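Local structure of macrophage receptor MARCO (Mus musculus, 2OYA) at residues T40-M45 and A97-S102; W26-D31 and G62-D67; C30-D35 and H93-G98. The protein serves macrophages as a scavenger receptor, recognising ligands through a basic and an acidic cluster on its cysteine-rich domain. All blocks are in the same frame, centred on the assembly; numbering follows the deposited sequence.

Contact 1 of 3, residues T40-M45 and A97-S102; sequences TVFCRM and AGVECS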
loop_
_atom_site.group_PDB
_atom_site.type_symbol
_atom_site.label_atom_id
_atom_site.label_comp_id
_atom_site.label_asym_id
_atom_site.label_seq_id
_atom_site.Cartn_x
_atom_site.Cartn_y
_atom_site.Cartn_z
ATOM N N THR A 40 -0.779 5.377 -5.750
ATOM C CA THR A 40 -2.033 6.114 -5.940
ATOM C C THR A 40 -3.231 5.185 -5.732
ATOM O O THR A 40 -4.206 5.574 -5.096
ATOM C CB THR A 40 -2.063 6.820 -7.316
ATOM O OG1 THR A 40 -1.024 7.812 -7.338
ATOM C CG2 THR A 40 -3.404 7.515 -7.590
ATOM N N VAL A 41 -3.168 3.964 -6.266
ATOM C CA VAL A 41 -4.271 3.021 -6.030
ATOM C C VAL A 41 -4.421 2.705 -4.544
ATOM O O VAL A 41 -5.532 2.767 -3.998
ATOM C CB VAL A 41 -4.159 1.732 -6.873
ATOM C CG1 VAL A 41 -5.271 0.757 -6.495
ATOM C CG2 VAL A 41 -4.235 2.085 -8.339
ATOM N N PHE A 42 -3.301 2.411 -3.888
ATOM C CA PHE A 42 -3.322 2.109 -2.458
ATOM C C PHE A 42 -3.914 3.284 -1.686
ATOM O O PHE A 42 -4.813 3.098 -0.865
ATOM C CB PHE A 42 -1.896 1.797 -1.967
ATOM C CG PHE A 42 -1.795 1.566 -0.481
ATOM C CD1 PHE A 42 -1.821 0.269 0.031
ATOM C CD2 PHE A 42 -1.662 2.643 0.408
ATOM C CE1 PHE A 42 -1.727 0.048 1.418
ATOM C CE2 PHE A 42 -1.581 2.435 1.787
ATOM C CZ PHE A 42 -1.614 1.121 2.290
ATOM N N CYS A 43 -3.410 4.494 -1.951
ATOM C CA CYS A 43 -3.867 5.692 -1.241
ATOM C C CYS A 43 -5.351 6.026 -1.506
ATOM O O CYS A 43 -6.057 6.458 -0.600
ATOM C CB CYS A 43 -2.971 6.885 -1.578
ATOM S SG CYS A 43 -1.274 6.695 -0.963
ATOM N N ARG A 44 -5.808 5.797 -2.733
ATOM C CA ARG A 44 -7.215 5.960 -3.119
ATOM C C ARG A 44 -8.130 5.104 -2.251
ATOM O O ARG A 44 -9.231 5.548 -1.852
ATOM C CB ARG A 44 -7.373 5.605 -4.596
ATOM C CG ARG A 44 -8.795 5.566 -5.150
ATOM C CD ARG A 44 -8.736 5.270 -6.651
ATOM N NE ARG A 44 -8.031 6.310 -7.405
ATOM C CZ ARG A 44 -7.239 6.065 -8.445
ATOM N NH1 ARG A 44 -7.027 4.809 -8.839
ATOM N NH2 ARG A 44 -6.646 7.074 -9.079
ATOM N N MET A 45 -7.672 3.899 -1.920
ATOM C CA MET A 45 -8.445 3.012 -1.049
ATOM C C MET A 45 -8.732 3.646 0.313
ATOM O O MET A 45 -9.790 3.400 0.915
ATOM C CB MET A 45 -7.740 1.675 -0.878
ATOM C CG MET A 45 -7.645 0.877 -2.168
ATOM S SD MET A 45 -6.730 -0.647 -1.918
ATOM C CE MET A 45 -7.875 -1.598 -0.896
ATOM N N ALA A 97 7.478 -1.863 0.919
ATOM C CA ALA A 97 7.107 -0.648 0.221
ATOM C C ALA A 97 6.387 0.317 1.165
ATOM O O ALA A 97 5.642 -0.098 2.056
ATOM C CB ALA A 97 6.204 -0.992 -0.957
ATOM N N GLY A 98 6.615 1.606 0.960
ATOM C CA GLY A 98 5.852 2.633 1.657
ATOM C C GLY A 98 5.119 3.563 0.693
ATOM O O GLY A 98 5.255 3.460 -0.534
ATOM N N VAL A 99 4.347 4.466 1.273
ATOM C CA VAL A 99 3.568 5.430 0.507
ATOM C C VAL A 99 3.602 6.774 1.215
ATOM O O VAL A 99 3.707 6.831 2.449
ATOM C CB VAL A 99 2.071 4.991 0.343
ATOM C CG1 VAL A 99 1.966 3.724 -0.492
ATOM C CG2 VAL A 99 1.372 4.818 1.704
ATOM N N GLU A 100 3.519 7.846 0.426
ATOM C CA GLU A 100 3.151 9.170 0.919
ATOM C C GLU A 100 1.810 9.484 0.234
ATOM O O GLU A 100 1.766 9.729 -0.972
ATOM C CB GLU A 100 4.200 10.227 0.533
ATOM C CG GLU A 100 3.876 11.624 1.100
ATOM C CD GLU A 100 4.731 12.731 0.494
ATOM O OE1 GLU A 100 5.656 13.207 1.175
ATOM O OE2 GLU A 100 4.483 13.102 -0.673
ATOM N N CYS A 101 0.721 9.399 0.995
ATOM C CA CYS A 101 -0.611 9.706 0.481
ATOM C C CYS A 101 -0.948 11.145 0.761
ATOM O O CYS A 101 -0.605 11.665 1.815
ATOM C CB CYS A 101 -1.679 8.837 1.156
ATOM S SG CYS A 101 -1.448 7.050 1.018
ATOM N N SER A 102 -1.653 11.780 -0.173
ATOM C CA SER A 102 -2.116 13.159 0.020
ATOM C C SER A 102 -3.393 13.395 -0.772
ATOM O O SER A 102 -3.745 12.580 -1.626
ATOM C CB SER A 102 -1.022 14.154 -0.387
ATOM O OG SER A 102 -0.784 14.079 -1.778
ATOM O OXT SER A 102 -4.097 14.393 -0.563
#
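The ring of Phe42 meets strand 98-101 at its CD2-CE2 border. In line with the ring, and so at its edge, sits the sulfur of Cys101, a loose approach of 4.5 Å from CD2 to SG. Val99 comes in obliquely: its CG2 methyl is 3.8 Å from Phe42 CE2, and its CG1 methyl is 3.9 Å from CD2, with the two side chains crossing at about a right angle. Ile29 approaches the ring from the same side of its plane as Val99, and Ala18 of strand 17-22 touches both Phe42 and Val99. Phe42 reaches this apolar setting because CG is anti to the backbone N (chi1 176°), and a flat, wholly hydrocarbon group suits the seam between helix and sheet.

This is the helix-on-sheet core of the scavenger receptor cysteine-rich fold, pinned by one of its disulfides. Helix 36-45 passes over the C-terminal strand with the two segment axes 8.6 Å apart and inclined at 61°. Cys43 and Cys101 both point across the gap, their CA atoms 5.4 Å from each other, and are joined by the 2.0 Å bond between Cys43 SG and Cys101 SG, whose chi3 of -74° gives it a left-handed twist. Each sulfur lies beside its own backbone N and anti to the carbonyl carbon. The branched Val99 fills in next to this bridge, its CB 4.0 Å from Cys43 SG. Glu100, by contrast, points away from the helix, as expected for alternating residues of a strand, and its carboxylate forms a salt bridge with Arg52 of the adjoining strand 51-54.

Contact 2 of 3, residues W26-D31 and G62-D67; sequences WGTICD and GNIWLD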
loop_
_atom_site.group_PDB
_atom_site.type_symbol
_atom_site.label_atom_id
_atom_site.label_comp_id
_atom_site.label_asym_id
_atom_site.label_seq_id
_atom_site.Cartn_x
_atom_site.Cartn_y
_atom_site.Cartn_z
ATOM N N TRP A 26 -2.633 -8.981 8.807
ATOM C CA TRP A 26 -1.887 -7.887 8.176
ATOM C C TRP A 26 -0.535 -8.357 7.661
ATOM O O TRP A 26 0.223 -9.032 8.371
ATOM C CB TRP A 26 -1.703 -6.704 9.149
ATOM C CG TRP A 26 -2.986 -5.992 9.421
ATOM C CD1 TRP A 26 -3.754 -6.084 10.553
ATOM C CD2 TRP A 26 -3.682 -5.118 8.533
ATOM N NE1 TRP A 26 -4.875 -5.285 10.435
ATOM C CE2 TRP A 26 -4.862 -4.691 9.201
ATOM C CE3 TRP A 26 -3.423 -4.636 7.236
ATOM C CZ2 TRP A 26 -5.775 -3.809 8.614
ATOM C CZ3 TRP A 26 -4.339 -3.772 6.651
ATOM C CH2 TRP A 26 -5.503 -3.376 7.331
ATOM N N GLY A 27 -0.230 -7.972 6.419
ATOM C CA GLY A 27 1.070 -8.248 5.828
ATOM C C GLY A 27 1.511 -7.075 4.973
ATOM O O GLY A 27 0.779 -6.099 4.800
ATOM N N THR A 28 2.710 -7.191 4.423
ATOM C CA THR A 28 3.362 -6.072 3.774
ATOM C C THR A 28 3.447 -6.281 2.246
ATOM O O THR A 28 2.983 -7.295 1.698
ATOM C CB THR A 28 4.765 -5.848 4.371
ATOM O OG1 THR A 28 5.578 -7.004 4.113
ATOM C CG2 THR A 28 4.683 -5.565 5.902
ATOM N N ILE A 29 4.018 -5.291 1.571
ATOM C CA ILE A 29 4.087 -5.281 0.113
ATOM C C ILE A 29 5.559 -5.109 -0.271
ATOM O O ILE A 29 6.183 -4.103 0.092
ATOM C CB ILE A 29 3.278 -4.098 -0.449
ATOM C CG1 ILE A 29 1.794 -4.219 -0.029
ATOM C CG2 ILE A 29 3.422 -4.021 -1.987
ATOM C CD1 ILE A 29 0.920 -3.004 -0.421
ATOM N N CYS A 30 6.124 -6.079 -0.978
ATOM C CA CYS A 30 7.491 -5.911 -1.463
ATOM C C CYS A 30 7.588 -4.750 -2.463
ATOM O O CYS A 30 6.663 -4.530 -3.259
ATOM C CB CYS A 30 8.005 -7.216 -2.079
ATOM S SG CYS A 30 9.755 -7.097 -2.516
ATOM N N ASP A 31 8.693 -4.006 -2.429
ATOM C CA ASP A 31 8.795 -2.815 -3.279
ATOM C C ASP A 31 9.183 -3.100 -4.755
ATOM O O ASP A 31 9.357 -2.157 -5.547
ATOM C CB ASP A 31 9.687 -1.756 -2.657
ATOM C CG ASP A 31 11.175 -2.125 -2.711
ATOM O OD1 ASP A 31 11.512 -3.211 -3.238
ATOM O OD2 ASP A 31 11.999 -1.304 -2.233
ATOM N N GLY A 62 6.002 -10.477 9.753
ATOM C CA GLY A 62 5.005 -11.442 9.304
ATOM C C GLY A 62 4.988 -11.618 7.799
ATOM O O GLY A 62 6.010 -11.545 7.115
ATOM N N ASN A 63 3.801 -11.859 7.279
ATOM C CA ASN A 63 3.670 -12.131 5.870
ATOM C C ASN A 63 4.007 -10.950 4.964
ATOM O O ASN A 63 3.672 -9.809 5.263
ATOM C CB ASN A 63 2.260 -12.612 5.575
ATOM C CG ASN A 63 2.017 -13.994 6.078
ATOM O OD1 ASN A 63 2.501 -14.975 5.498
ATOM N ND2 ASN A 63 1.269 -14.096 7.181
ATOM N N ILE A 64 4.693 -11.239 3.862
ATOM C CA ILE A 64 4.770 -10.278 2.765
ATOM C C ILE A 64 3.699 -10.752 1.782
ATOM O O ILE A 64 3.846 -11.786 1.140
ATOM C CB ILE A 64 6.185 -10.216 2.137
ATOM C CG1 ILE A 64 7.219 -9.786 3.204
ATOM C CG2 ILE A 64 6.211 -9.240 0.934
ATOM C CD1 ILE A 64 8.676 -10.030 2.801
ATOM N N TRP A 65 2.585 -10.035 1.707
ATOM C CA TRP A 65 1.471 -10.531 0.885
ATOM C C TRP A 65 1.563 -10.256 -0.613
ATOM O O TRP A 65 1.038 -11.034 -1.411
ATOM C CB TRP A 65 0.139 -9.989 1.380
ATOM C CG TRP A 65 -0.389 -10.597 2.660
ATOM C CD1 TRP A 65 -0.934 -9.930 3.700
ATOM C CD2 TRP A 65 -0.447 -11.999 3.000
ATOM N NE1 TRP A 65 -1.333 -10.815 4.682
ATOM C CE2 TRP A 65 -1.053 -12.090 4.272
ATOM C CE3 TRP A 65 -0.055 -13.176 2.345
ATOM C CZ2 TRP A 65 -1.251 -13.311 4.925
ATOM C CZ3 TRP A 65 -0.268 -14.403 2.994
ATOM C CH2 TRP A 65 -0.862 -14.453 4.268
ATOM N N LEU A 66 2.148 -9.122 -0.983
ATOM C CA LEU A 66 2.182 -8.681 -2.388
ATOM C C LEU A 66 3.595 -8.410 -2.894
ATOM O O LEU A 66 4.466 -7.981 -2.136
ATOM C CB LEU A 66 1.328 -7.427 -2.577
ATOM C CG LEU A 66 -0.182 -7.568 -2.368
ATOM C CD1 LEU A 66 -0.840 -6.194 -2.484
ATOM C CD2 LEU A 66 -0.782 -8.579 -3.361
ATOM N N ASP A 67 3.808 -8.685 -4.179
ATOM C CA ASP A 67 5.086 -8.446 -4.846
ATOM C C ASP A 67 4.774 -8.205 -6.327
ATOM O O ASP A 67 3.742 -8.674 -6.844
ATOM C CB ASP A 67 6.011 -9.665 -4.668
ATOM C CG ASP A 67 7.438 -9.411 -5.121
ATOM O OD1 ASP A 67 7.809 -8.246 -5.320
ATOM O OD2 ASP A 67 8.216 -10.398 -5.224
HETATM O O HOH W 1 1.293 -11.472 8.720
#
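The indole of Trp65 turns back along Gly27, meeting it obliquely, because CG is anti to the carbonyl carbon (chi1 -74°). Its CB lies 3.9 Å from Thr28 O; farther out, CD1 comes within 3.4 Å of Gly27 CA, and NE1 passes Gly27 N before giving its hydrogen to Glu25 O. Gly27, with no side chain, lets CD1 and Asn63 O come close to its CA. One ring face carries Asn63 CB over its centre, and Tyr22 meets the indole edge-to-face.

Strands 25-29 and 64-66 pair in parallel within the mixed sheet of the domain, but Trp65 is an extra residue, forming a beta bulge. Thr28 O therefore receives two N-H groups, Trp65 N at 2.8 Å and, weakly, Leu66 N at 3.4 Å. On either side of the bulge, Thr28 N bonds to Asn63 O at 2.9 Å and Cys30 N to Leu66 O at 2.8 Å. The shift lets Ile29 and Leu66 lie side by side, CG2 to CB 4.0 Å, while Thr28 and Ile64 share the other face. Thr28 OG1 touches Ile64 CG1 but is hydrogen-bonded to Asp96. At the outer end, a water donates to Trp26 O and accepts from both Asn63 N and Asn63 ND2.

Contact 3 of 3, residues C30-D35 and H93-G98; sequences CDDDWD and HNEDAG. With SO4 (sulfate ion), chain D.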
loop_
_atom_site.group_PDB
_atom_site.type_symbol
_atom_site.label_atom_id
_atom_site.label_comp_id
_atom_site.label_asym_id
_atom_site.label_seq_id
_atom_site.Cartn_x
_atom_site.Cartn_y
_atom_site.Cartn_z
ATOM N N CYS A 30 6.124 -6.079 -0.978
ATOM C CA CYS A 30 7.491 -5.911 -1.463
ATOM C C CYS A 30 7.588 -4.750 -2.463
ATOM O O CYS A 30 6.663 -4.530 -3.259
ATOM C CB CYS A 30 8.005 -7.216 -2.079
ATOM S SG CYS A 30 9.755 -7.097 -2.516
ATOM N N ASP A 31 8.693 -4.006 -2.429
ATOM C CA ASP A 31 8.795 -2.815 -3.279
ATOM C C ASP A 31 9.183 -3.100 -4.755
ATOM O O ASP A 31 9.357 -2.157 -5.547
ATOM C CB ASP A 31 9.687 -1.756 -2.657
ATOM C CG ASP A 31 11.175 -2.125 -2.711
ATOM O OD1 ASP A 31 11.512 -3.211 -3.238
ATOM O OD2 ASP A 31 11.999 -1.304 -2.233
ATOM N N ASP A 32 9.308 -4.384 -5.111
ATOM C CA ASP A 32 9.613 -4.765 -6.499
ATOM C C ASP A 32 8.531 -4.200 -7.415
ATOM O O ASP A 32 7.365 -4.571 -7.279
ATOM C CB ASP A 32 9.632 -6.291 -6.675
ATOM C CG ASP A 32 10.755 -6.987 -5.915
ATOM O OD1 ASP A 32 11.771 -6.346 -5.554
ATOM O OD2 ASP A 32 10.613 -8.216 -5.702
ATOM N N ASP A 33 8.918 -3.318 -8.343
ATOM C CA ASP A 33 7.961 -2.690 -9.319
ATOM C C ASP A 33 6.935 -1.756 -8.672
ATOM O O ASP A 33 5.984 -1.338 -9.322
ATOM C CB ASP A 33 7.178 -3.734 -10.153
ATOM C CG ASP A 33 8.065 -4.606 -11.017
ATOM O OD1 ASP A 33 9.142 -4.144 -11.466
ATOM O OD2 ASP A 33 7.637 -5.762 -11.270
ATOM N N TRP A 34 7.121 -1.432 -7.392
ATOM C CA TRP A 34 6.184 -0.574 -6.668
ATOM C C TRP A 34 6.414 0.852 -7.136
ATOM O O TRP A 34 7.503 1.397 -6.972
ATOM C CB TRP A 34 6.401 -0.704 -5.166
ATOM C CG TRP A 34 5.474 0.108 -4.303
ATOM C CD1 TRP A 34 5.775 1.252 -3.605
ATOM C CD2 TRP A 34 4.104 -0.191 -4.016
ATOM N NE1 TRP A 34 4.672 1.681 -2.903
ATOM C CE2 TRP A 34 3.632 0.813 -3.138
ATOM C CE3 TRP A 34 3.225 -1.214 -4.422
ATOM C CZ2 TRP A 34 2.308 0.836 -2.658
ATOM C CZ3 TRP A 34 1.907 -1.199 -3.940
ATOM C CH2 TRP A 34 1.464 -0.170 -3.069
ATOM N N ASP A 35 5.396 1.442 -7.756
ATOM C CA ASP A 35 5.575 2.759 -8.367
ATOM C C ASP A 35 4.442 3.733 -7.983
ATOM O O ASP A 35 3.575 3.384 -7.202
ATOM C CB ASP A 35 5.795 2.629 -9.893
ATOM C CG ASP A 35 4.571 2.145 -10.641
ATOM O OD1 ASP A 35 4.719 1.808 -11.839
ATOM O OD2 ASP A 35 3.464 2.094 -10.051
ATOM N N HIS A 93 11.694 -8.052 4.686
ATOM C CA HIS A 93 10.979 -6.859 5.141
ATOM C C HIS A 93 11.763 -5.560 5.006
ATOM O O HIS A 93 11.165 -4.497 5.003
ATOM C CB HIS A 93 10.424 -7.010 6.561
ATOM C CG HIS A 93 9.233 -7.916 6.635
ATOM N ND1 HIS A 93 7.968 -7.517 6.250
ATOM C CD2 HIS A 93 9.120 -9.207 7.027
ATOM C CE1 HIS A 93 7.123 -8.520 6.417
ATOM N NE2 HIS A 93 7.796 -9.560 6.886
ATOM N N ASN A 94 13.081 -5.630 4.830
ATOM C CA ASN A 94 13.843 -4.418 4.461
ATOM C C ASN A 94 13.361 -3.784 3.137
ATOM O O ASN A 94 13.603 -2.600 2.882
ATOM C CB ASN A 94 15.352 -4.719 4.386
ATOM C CG ASN A 94 16.059 -4.565 5.736
ATOM O OD1 ASN A 94 15.567 -3.883 6.641
ATOM N ND2 ASN A 94 17.201 -5.224 5.882
ATOM N N GLU A 95 12.693 -4.581 2.301
ATOM C CA GLU A 95 12.213 -4.144 0.992
ATOM C C GLU A 95 10.743 -3.721 1.046
ATOM O O GLU A 95 10.141 -3.475 -0.013
ATOM C CB GLU A 95 12.367 -5.274 -0.040
ATOM C CG GLU A 95 13.802 -5.812 -0.145
ATOM C CD GLU A 95 13.922 -6.986 -1.071
ATOM O OE1 GLU A 95 13.675 -8.120 -0.618
ATOM O OE2 GLU A 95 14.267 -6.785 -2.261
ATOM N N ASP A 96 10.160 -3.658 2.250
ATOM C CA ASP A 96 8.733 -3.301 2.377
ATOM C C ASP A 96 8.480 -1.928 1.797
ATOM O O ASP A 96 9.171 -0.961 2.130
ATOM C CB ASP A 96 8.218 -3.321 3.821
ATOM C CG ASP A 96 8.069 -4.731 4.403
ATOM O OD1 ASP A 96 7.990 -5.719 3.645
ATOM O OD2 ASP A 96 8.007 -4.825 5.644
ATOM N N ALA A 97 7.478 -1.863 0.919
ATOM C CA ALA A 97 7.107 -0.648 0.221
ATOM C C ALA A 97 6.387 0.317 1.165
ATOM O O ALA A 97 5.642 -0.098 2.056
ATOM C CB ALA A 97 6.204 -0.992 -0.957
ATOM N N GLY A 98 6.615 1.606 0.960
ATOM C CA GLY A 98 5.852 2.633 1.657
ATOM C C GLY A 98 5.119 3.563 0.693
ATOM O O GLY A 98 5.255 3.460 -0.534
HETATM S S SO4 D . 12.884 -9.794 7.882
HETATM O O1 SO4 D . 11.940 -10.158 8.944
HETATM O O2 SO4 D . 13.214 -8.379 8.032
HETATM O O3 SO4 D . 14.120 -10.560 8.061
HETATM O O4 SO4 D . 12.391 -10.098 6.539
#
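Apolar contact centres on Trp34 and Ala97. The Ala97 methyl stands over the five-membered ring of the indole, CB 3.5 Å from its centroid and only 9° off the ring normal, a CH-pi contact; the small methyl lets the backbone at Ala97 come close to the indole. CG of Trp34 is anti to the backbone N (chi1 -179°), which sends the indole inward, and the type II turn from Asp31 to Trp34 presents it to the segment 93-98.

Two hydrogen bonds join the loops. Trp34 NE1 donates to Gly98 O at 3.0 Å, the oxygen lying somewhat out of the ring plane, so the buried indole N-H is satisfied by backbone. Asp31 N donates to Glu95 O at 2.9 Å. Within 93-98, His93 ND1 gives a hydrogen bond of 2.8 Å to Asp96 OD2, in the imidazole plane and on the syn lone pair. A sulfate, probably from the crystallisation liquor, accepts from His93 N through O4 at 2.8 Å, nearly straight at 173°.

Like charges also gather here. Asp31 OD1 and Glu95 OE2 are 4.6 Å apart. Asp31 OD2 is held by Ser55 and Ser56, and Glu95 OE1 by Val92 N.

Since His93 NE2 bonds to Gly62 O while ND1 faces a carboxylate, the imidazole is probably doubly protonated and paired with Asp96. The grouped carboxylates should repel one another and attract cations, consistent with this being part of the acidic cluster implicated in ligand recognition.

The three contacts cover one compact cysteine-rich domain. Contacts 2 and 3 have centres about 8 Å apart and share Cys30 and Asp31, where strand 25-29 runs out into the loop before helix 36-45. Contact 3 shares Ala97 and Gly98 with contact 1, centre to centre about 13 Å, while the centres of contacts 1 and 2 are about 15 Å apart. Along the chain the segments of contacts 1 and 2 alternate, so the C-terminal strand returns to structure laid down early. Ala97 N to Ile29 O, 2.7 Å, probably a hydrogen bond, links the mixed sheet to the antiparallel one. The acidic loops of contact 3 thus rest on a framework that also holds the disulfides Cys43-Cys101 and Cys30-Cys91.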